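Local coordinates for PLP-Dependent L-Arginine Hydroxylase MppP (Streptomyces wadayamensis, PDB 6C9B), which acts as a pyridoxal 5'-phosphate-dependent oxidase of L-arginine, yielding 4-hydroxy-2-ketoarginine and 2-ketoarginine, at residues Glu145-Val150 / Ala179-Val184; Arg173-Cys178 / Ala209-Val214; Arg306-Arg311 / Ala354-Thr359. All coordinates share one frame; numbering follows the deposited sequence.

Contact 1: residues Glu145-Val150 / Ala179-Val184; sequences ELLSSV and AEHGTV
Leu147 lies across one face of the His181 imidazole, its CB 3.7 Å from the ring centroid and only 8° off the ring normal, a CH-pi contact set almost squarely over the centre. The two side chains cross at about a right angle. With chi1 of Leu147 at -73°, CG stands anti to the carbonyl carbon, and the CD1 methyl beyond it lies by the CD2-NE2 side of the ring, 3.7 Å from His181 CD2. Leu147 thus touches every ring atom through two carbons, and its other sides press on Gln177 and on Val153 of strand 152-156. This is the dense part of the contact. His181 is the last helical residue of helix 168-181, which ends in a Schellman motif: Gly182 takes the C-prime place with positive phi, its N reaching weakly back to Ala179 O while Thr183 N bonds to Cys178 O. The chain then enters strand 184-188 of the seven-stranded sheet. Past this turn the contact is looser. Thr183 comes no closer than 4.0 Å, from CG2 to Val150 O and from OG1 to Leu147 O, and its OG1, buried here, has no hydrogen-bonding partner in the model. Toward solvent the helix 144-149 presents Ser148, whose N lies obliquely 4.1 Å from His181 ND1. Next to it, Ser149 OG donates to Leu146 O at 2.7 Å, arriving from the same face of that carbonyl as Ser149 N, and is also bonded to Arg107, which begins strand 107-112.

Contact 2: residues Arg173-Cys178 / Ala209-Val214; sequences RLAEQC and AGCRWV
Cys211 holds its thiol between the backbone N and the carbonyl carbon (chi1 63°), bringing SG alongside Ala175 CB at 3.7 Å; Cys178 instead turns SG beside its own N (chi1 -73°) and offers CB. The two cysteines therefore meet through their beta carbons, Cys178 CB and Cys211 CB lying 4.1 Å apart. Cys211 CB also comes within 3.4 Å of Ala175 O. At the other end of the contact Ala175 CB and Ala209 CB touch at 3.5 Å, tighter than usual for two methyls, so helix 168-181 lies very close to the last turn of helix 202-209. Gly210, with positive phi, leaves that helix and leads into strand 212-218. Helices 168-181 and 202-209 are the connections of two consecutive beta-alpha-beta units, joining the parallel neighbours 152-156, 184-188 and 212-218; Ala175 and Cys178 also rest on Leu185 of the middle strand. Where Cys178 nears Arg212, a water accepts from Arg212 N at 2.9 Å and donates weakly to Cys178 O. Toward the outside of helix 168-181, Arg173 NH1 forms a 3.0 Å salt bridge to Glu176 OE1, nearly in the guanidinium plane and on the anti lone pair, while Gln177 CG lies over one guanidinium face, offset toward its rim; Asp141 pairs with NE. Small side chains make the closest approach, and the Arg173-Glu176 salt bridge lies at the outer rim. The thiols form no disulfide, SG of Cys178 and SG of Cys211 being 5.8 Å apart: across this contact the cysteines meet their neighbours through carbon and sulfur in apolar packing.

Contact 3: residues Arg306-Arg311 / Ala354-Thr359; sequences RSSVER and ALSRST
Ser308 and Ser356 meet more closely through carbon than through their hydroxyls: Ser308 CB is 3.2 Å from Ser356 OG, whereas a single water accepts a bond from both OG atoms at 2.8 Å. The contact closes one end of an antiparallel strand pair, 309-314 with 350-354, in the five-stranded sheet. Val309 and Ala354 form a non-hydrogen-bonded pair, and Val309 also touches Arg352, a residue of the product pocket, its own side chain about 5 Å from the bound 4-hydroxy-2-ketoarginine. Beyond the pair, Leu355 N donates to Ser308 O (2.8 Å, 156°), which also accepts from a second water held by Ser356 N. Leu355 folds over this carbonyl, its CB 3.2 Å from Ser308 O, and its CD1 packs on Glu310 CB. The carboxylate of Glu310 bends away at chi2 to salt bridges with Arg289 and Arg285 of helix 256-291. Ser356 is the centre of an inverse gamma turn that swings the chain off the sheet toward helix 359-372. Arg357 turns back: NH1 donates to Ser356 O at 2.9 Å from well above the carbonyl plane, NE and NH2 bond to Asn24 O and Asp27 O, and Ala354 CB lies 3.4 Å above one guanidinium face, toward its rim.

Contacts 1 and 2 are neighbours, centres 10 Å apart, and share helix 168-181: its end and the turn after it serve contact 1, its middle contact 2. Their segments alternate along the chain, and Gly182 O with Arg212 NH1 joins them directly. Both belong to the seven-stranded sheet and its helices, the large domain expected of an aminotransferase relative, at a margin remote from the product pocket. Contact 3 comes later in the chain, on the opposite side of its centre, 36 Å from contact 1 and 32 Å from contact 2 between centres. It belongs to the five-stranded sheet and, unlike the other two, approaches the bound product.

Contact 1: residues Glu145-Val150 / Ala179-Val184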
# COMPACT_ATOMS: atom_id res chain seq x y z
N GLU B 145 -3.62 4.12 36.50
CA GLU B 145 -2.88 2.88 36.40
C GLU B 145 -2.75 2.45 34.95
O GLU B 145 -1.67 2.05 34.50
CB GLU B 145 -3.57 1.80 37.23
CG GLU B 145 -3.29 0.37 36.76
CD GLU B 145 -3.51 -0.66 37.84
OE1 GLU B 145 -3.37 -0.32 39.04
OE2 GLU B 145 -3.84 -1.82 37.50
N LEU B 146 -3.84 2.55 34.19
CA LEU B 146 -3.76 2.20 32.78
C LEU B 146 -2.84 3.16 32.04
O LEU B 146 -1.96 2.74 31.27
CB LEU B 146 -5.15 2.21 32.16
CG LEU B 146 -5.18 1.94 30.65
CD1 LEU B 146 -4.60 0.56 30.34
CD2 LEU B 146 -6.60 2.06 30.15
N LEU B 147 -3.03 4.46 32.25
CA LEU B 147 -2.30 5.44 31.45
C LEU B 147 -0.81 5.36 31.74
O LEU B 147 0.01 5.55 30.82
CB LEU B 147 -2.82 6.85 31.71
CG LEU B 147 -4.19 7.10 31.06
CD1 LEU B 147 -4.83 8.36 31.61
CD2 LEU B 147 -4.04 7.18 29.56
N SER B 148 -0.44 5.05 32.97
CA SER B 148 0.97 4.91 33.31
C SER B 148 1.57 3.60 32.81
O SER B 148 2.79 3.44 32.85
CB SER B 148 1.16 5.00 34.83
OG SER B 148 0.77 3.80 35.47
N SER B 149 0.75 2.68 32.32
CA SER B 149 1.24 1.41 31.81
C SER B 149 1.25 1.31 30.29
O SER B 149 1.74 0.31 29.77
CB SER B 149 0.39 0.26 32.36
OG SER B 149 -0.90 0.27 31.80
N VAL B 150 0.71 2.29 29.56
CA VAL B 150 0.72 2.22 28.10
C VAL B 150 1.38 3.48 27.55
O VAL B 150 1.43 4.53 28.20
CB VAL B 150 -0.69 2.06 27.49
CG1 VAL B 150 -1.34 0.80 28.00
CG2 VAL B 150 -1.56 3.28 27.81
N ALA B 179 -2.04 14.06 27.55
CA ALA B 179 -1.05 15.12 27.77
C ALA B 179 -0.47 15.06 29.18
O ALA B 179 0.74 15.27 29.37
CB ALA B 179 -1.68 16.48 27.55
N GLU B 180 -1.34 14.89 30.18
CA GLU B 180 -0.89 14.84 31.57
C GLU B 180 0.09 13.70 31.80
O GLU B 180 1.03 13.83 32.60
CB GLU B 180 -2.11 14.73 32.50
CG GLU B 180 -1.81 14.56 33.99
CD GLU B 180 -1.24 15.81 34.65
OE1 GLU B 180 -0.81 15.70 35.81
OE2 GLU B 180 -1.23 16.88 34.01
N HIS B 181 -0.08 12.59 31.08
CA HIS B 181 0.76 11.40 31.23
C HIS B 181 1.86 11.25 30.17
O HIS B 181 2.67 10.32 30.27
CB HIS B 181 -0.11 10.14 31.22
CG HIS B 181 -0.92 9.96 32.46
ND1 HIS B 181 -0.50 9.16 33.50
CD2 HIS B 181 -2.10 10.51 32.85
CE1 HIS B 181 -1.40 9.21 34.47
NE2 HIS B 181 -2.38 10.02 34.10
N GLY B 182 1.90 12.11 29.15
CA GLY B 182 2.89 11.93 28.11
C GLY B 182 2.59 10.82 27.13
O GLY B 182 3.49 10.37 26.42
N THR B 183 1.33 10.40 27.05
CA THR B 183 0.87 9.31 26.22
C THR B 183 0.52 9.82 24.81
O THR B 183 0.02 10.93 24.66
CB THR B 183 -0.38 8.69 26.86
OG1 THR B 183 -0.20 8.58 28.27
CG2 THR B 183 -0.68 7.31 26.31
N VAL B 184 0.74 8.98 23.80
CA VAL B 184 0.27 9.28 22.44
C VAL B 184 -1.21 8.96 22.35
O VAL B 184 -1.64 7.86 22.69
CB VAL B 184 1.05 8.47 21.39
CG1 VAL B 184 0.50 8.76 20.01
CG2 VAL B 184 2.55 8.80 21.42

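Contact 2: residues Arg173-Cys178 / Ala209-Val214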
# COMPACT_ATOMS: atom_id res chain seq x y z
N ARG B 173 -11.33 15.29 27.12
CA ARG B 173 -10.83 14.74 28.38
C ARG B 173 -9.73 13.71 28.14
O ARG B 173 -8.72 13.68 28.85
CB ARG B 173 -11.96 14.14 29.19
CG ARG B 173 -11.51 13.60 30.54
CD ARG B 173 -11.01 14.73 31.47
NE ARG B 173 -10.17 14.22 32.55
CZ ARG B 173 -9.09 14.83 33.04
NH1 ARG B 173 -8.67 16.00 32.55
NH2 ARG B 173 -8.41 14.25 34.02
N LEU B 174 -9.91 12.85 27.14
CA LEU B 174 -8.90 11.84 26.84
C LEU B 174 -7.59 12.49 26.40
O LEU B 174 -6.50 12.06 26.80
CB LEU B 174 -9.45 10.91 25.76
CG LEU B 174 -8.64 9.68 25.38
CD1 LEU B 174 -8.41 8.77 26.57
CD2 LEU B 174 -9.40 8.92 24.30
N ALA B 175 -7.67 13.51 25.55
CA ALA B 175 -6.46 14.20 25.13
C ALA B 175 -5.79 14.91 26.30
O ALA B 175 -4.56 14.94 26.39
CB ALA B 175 -6.78 15.19 24.01
N GLU B 176 -6.58 15.50 27.21
CA GLU B 176 -5.99 16.08 28.41
C GLU B 176 -5.28 15.03 29.26
O GLU B 176 -4.18 15.27 29.76
CB GLU B 176 -7.05 16.79 29.24
CG GLU B 176 -7.62 18.03 28.56
CD GLU B 176 -8.80 18.61 29.33
OE1 GLU B 176 -9.21 18.03 30.36
OE2 GLU B 176 -9.34 19.63 28.88
N GLN B 177 -5.92 13.85 29.44
CA GLN B 177 -5.29 12.76 30.19
C GLN B 177 -3.99 12.31 29.54
O GLN B 177 -2.99 12.11 30.24
CB GLN B 177 -6.24 11.57 30.33
CG GLN B 177 -7.52 11.81 31.14
CD GLN B 177 -8.10 10.51 31.57
OE1 GLN B 177 -8.87 9.86 30.82
NE2 GLN B 177 -7.68 10.06 32.76
N CYS B 178 -3.99 12.16 28.20
CA CYS B 178 -2.78 11.73 27.50
C CYS B 178 -1.68 12.78 27.66
O CYS B 178 -0.53 12.43 27.91
CB CYS B 178 -3.06 11.47 26.03
SG CYS B 178 -4.02 9.93 25.80
N ALA B 209 -5.46 20.65 23.67
CA ALA B 209 -5.06 19.83 24.81
C ALA B 209 -3.55 19.68 24.87
O ALA B 209 -2.98 19.53 25.95
CB ALA B 209 -5.72 18.44 24.73
N GLY B 210 -2.88 19.72 23.71
CA GLY B 210 -1.43 19.69 23.71
C GLY B 210 -0.82 18.34 23.99
O GLY B 210 0.33 18.28 24.45
N CYS B 211 -1.55 17.26 23.76
CA CYS B 211 -0.96 15.94 23.82
C CYS B 211 -0.23 15.61 22.52
O CYS B 211 -0.35 16.30 21.50
CB CYS B 211 -2.04 14.90 24.10
SG CYS B 211 -3.30 14.78 22.76
N ARG B 212 0.61 14.58 22.59
CA ARG B 212 1.14 13.97 21.39
C ARG B 212 0.02 13.21 20.73
O ARG B 212 -0.71 12.49 21.41
CB ARG B 212 2.27 13.00 21.72
CG ARG B 212 3.43 13.64 22.48
CD ARG B 212 4.23 12.57 23.22
NE ARG B 212 4.92 11.67 22.30
CZ ARG B 212 5.30 10.43 22.61
NH1 ARG B 212 5.05 9.93 23.81
NH2 ARG B 212 5.91 9.68 21.72
N TRP B 213 -0.14 13.37 19.41
CA TRP B 213 -1.27 12.74 18.75
C TRP B 213 -0.96 12.36 17.32
O TRP B 213 -0.09 12.91 16.65
CB TRP B 213 -2.53 13.64 18.77
CG TRP B 213 -2.36 15.02 18.18
CD1 TRP B 213 -2.12 16.18 18.88
CD2 TRP B 213 -2.42 15.40 16.79
NE1 TRP B 213 -2.01 17.24 18.02
CE2 TRP B 213 -2.18 16.80 16.74
CE3 TRP B 213 -2.62 14.71 15.59
CZ2 TRP B 213 -2.16 17.52 15.54
CZ3 TRP B 213 -2.58 15.42 14.39
CH2 TRP B 213 -2.36 16.82 14.38
N VAL B 214 -1.74 11.39 16.85
CA VAL B 214 -1.72 10.94 15.46
C VAL B 214 -3.16 10.68 15.08
O VAL B 214 -3.90 10.10 15.87
CB VAL B 214 -0.88 9.66 15.27
CG1 VAL B 214 -1.05 9.11 13.85
CG2 VAL B 214 0.56 9.93 15.54
O HOH W 1 0.98 13.48 25.24

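Contact 3: residues Arg306-Arg311 / Ala354-Thr359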
# COMPACT_ATOMS: atom_id res chain seq x y z
N ARG B 306 -24.82 5.28 12.51
CA ARG B 306 -24.97 5.83 11.17
C ARG B 306 -23.87 5.36 10.22
O ARG B 306 -23.76 5.87 9.11
CB ARG B 306 -25.00 7.36 11.25
CG ARG B 306 -26.15 7.83 12.13
CD ARG B 306 -26.29 9.32 12.20
NE ARG B 306 -27.68 9.69 11.93
CZ ARG B 306 -28.26 10.81 12.36
NH1 ARG B 306 -27.57 11.68 13.09
NH2 ARG B 306 -29.53 11.05 12.06
N SER B 307 -23.07 4.38 10.63
CA SER B 307 -21.98 3.94 9.78
C SER B 307 -22.50 3.02 8.67
O SER B 307 -23.66 2.59 8.65
CB SER B 307 -20.93 3.23 10.62
OG SER B 307 -21.26 1.86 10.72
N SER B 308 -21.60 2.70 7.75
CA SER B 308 -21.95 1.94 6.56
C SER B 308 -21.90 0.44 6.77
O SER B 308 -21.97 -0.31 5.80
CB SER B 308 -21.02 2.30 5.40
OG SER B 308 -19.67 1.96 5.73
N VAL B 309 -21.77 -0.01 8.01
CA VAL B 309 -21.87 -1.42 8.33
C VAL B 309 -22.87 -1.58 9.47
O VAL B 309 -23.10 -0.66 10.26
CB VAL B 309 -20.51 -2.04 8.67
CG1 VAL B 309 -19.55 -1.90 7.49
CG2 VAL B 309 -19.89 -1.35 9.94
N GLU B 310 -23.46 -2.77 9.56
CA GLU B 310 -24.54 -3.02 10.51
C GLU B 310 -24.36 -4.37 11.17
O GLU B 310 -24.36 -5.40 10.48
CB GLU B 310 -25.91 -2.94 9.80
CG GLU B 310 -27.11 -3.28 10.65
CD GLU B 310 -27.53 -2.16 11.61
OE1 GLU B 310 -26.81 -1.15 11.75
OE2 GLU B 310 -28.59 -2.31 12.25
N ARG B 311 -24.30 -4.39 12.49
CA ARG B 311 -24.28 -5.64 13.25
C ARG B 311 -25.69 -6.14 13.49
O ARG B 311 -26.61 -5.36 13.77
CB ARG B 311 -23.59 -5.46 14.61
CG ARG B 311 -22.12 -5.06 14.52
CD ARG B 311 -21.43 -5.31 15.85
NE ARG B 311 -21.94 -4.44 16.91
CZ ARG B 311 -21.55 -4.53 18.18
NH1 ARG B 311 -20.68 -5.46 18.51
NH2 ARG B 311 -22.03 -3.71 19.10
N ALA B 354 -22.68 -5.32 5.24
CA ALA B 354 -22.22 -4.12 4.56
C ALA B 354 -23.39 -3.37 3.93
O ALA B 354 -24.19 -3.95 3.20
CB ALA B 354 -21.22 -4.47 3.46
N LEU B 355 -23.47 -2.07 4.21
CA LEU B 355 -24.56 -1.23 3.73
C LEU B 355 -24.18 -0.40 2.50
O LEU B 355 -25.08 0.14 1.84
CB LEU B 355 -25.04 -0.30 4.83
CG LEU B 355 -25.58 -0.96 6.11
CD1 LEU B 355 -26.05 0.13 7.05
CD2 LEU B 355 -26.73 -1.93 5.82
N SER B 356 -22.89 -0.27 2.20
CA SER B 356 -22.46 0.49 1.02
C SER B 356 -22.57 -0.42 -0.20
O SER B 356 -21.58 -0.87 -0.78
CB SER B 356 -21.05 1.04 1.18
OG SER B 356 -21.03 2.01 2.22
N ARG B 357 -23.83 -0.65 -0.58
CA ARG B 357 -24.24 -1.60 -1.60
C ARG B 357 -25.47 -1.04 -2.27
O ARG B 357 -26.27 -0.35 -1.64
CB ARG B 357 -24.60 -2.98 -1.02
CG ARG B 357 -23.46 -3.70 -0.33
CD ARG B 357 -22.42 -4.07 -1.33
NE ARG B 357 -21.40 -4.94 -0.76
CZ ARG B 357 -20.35 -4.53 -0.07
NH1 ARG B 357 -20.12 -3.23 0.16
NH2 ARG B 357 -19.51 -5.43 0.39
N SER B 358 -25.65 -1.36 -3.54
CA SER B 358 -26.92 -1.05 -4.17
C SER B 358 -28.04 -1.72 -3.39
O SER B 358 -27.88 -2.82 -2.86
CB SER B 358 -26.90 -1.49 -5.63
OG SER B 358 -26.00 -0.67 -6.36
N THR B 359 -29.18 -1.04 -3.31
CA THR B 359 -30.23 -1.48 -2.40
C THR B 359 -30.79 -2.83 -2.83
O THR B 359 -31.13 -3.65 -1.98
CB THR B 359 -31.33 -0.42 -2.32
OG1 THR B 359 -30.74 0.83 -1.92
CG2 THR B 359 -32.39 -0.80 -1.32
O HOH W 2 -20.36 -1.08 3.64
O HOH W 3 -18.46 1.94 3.21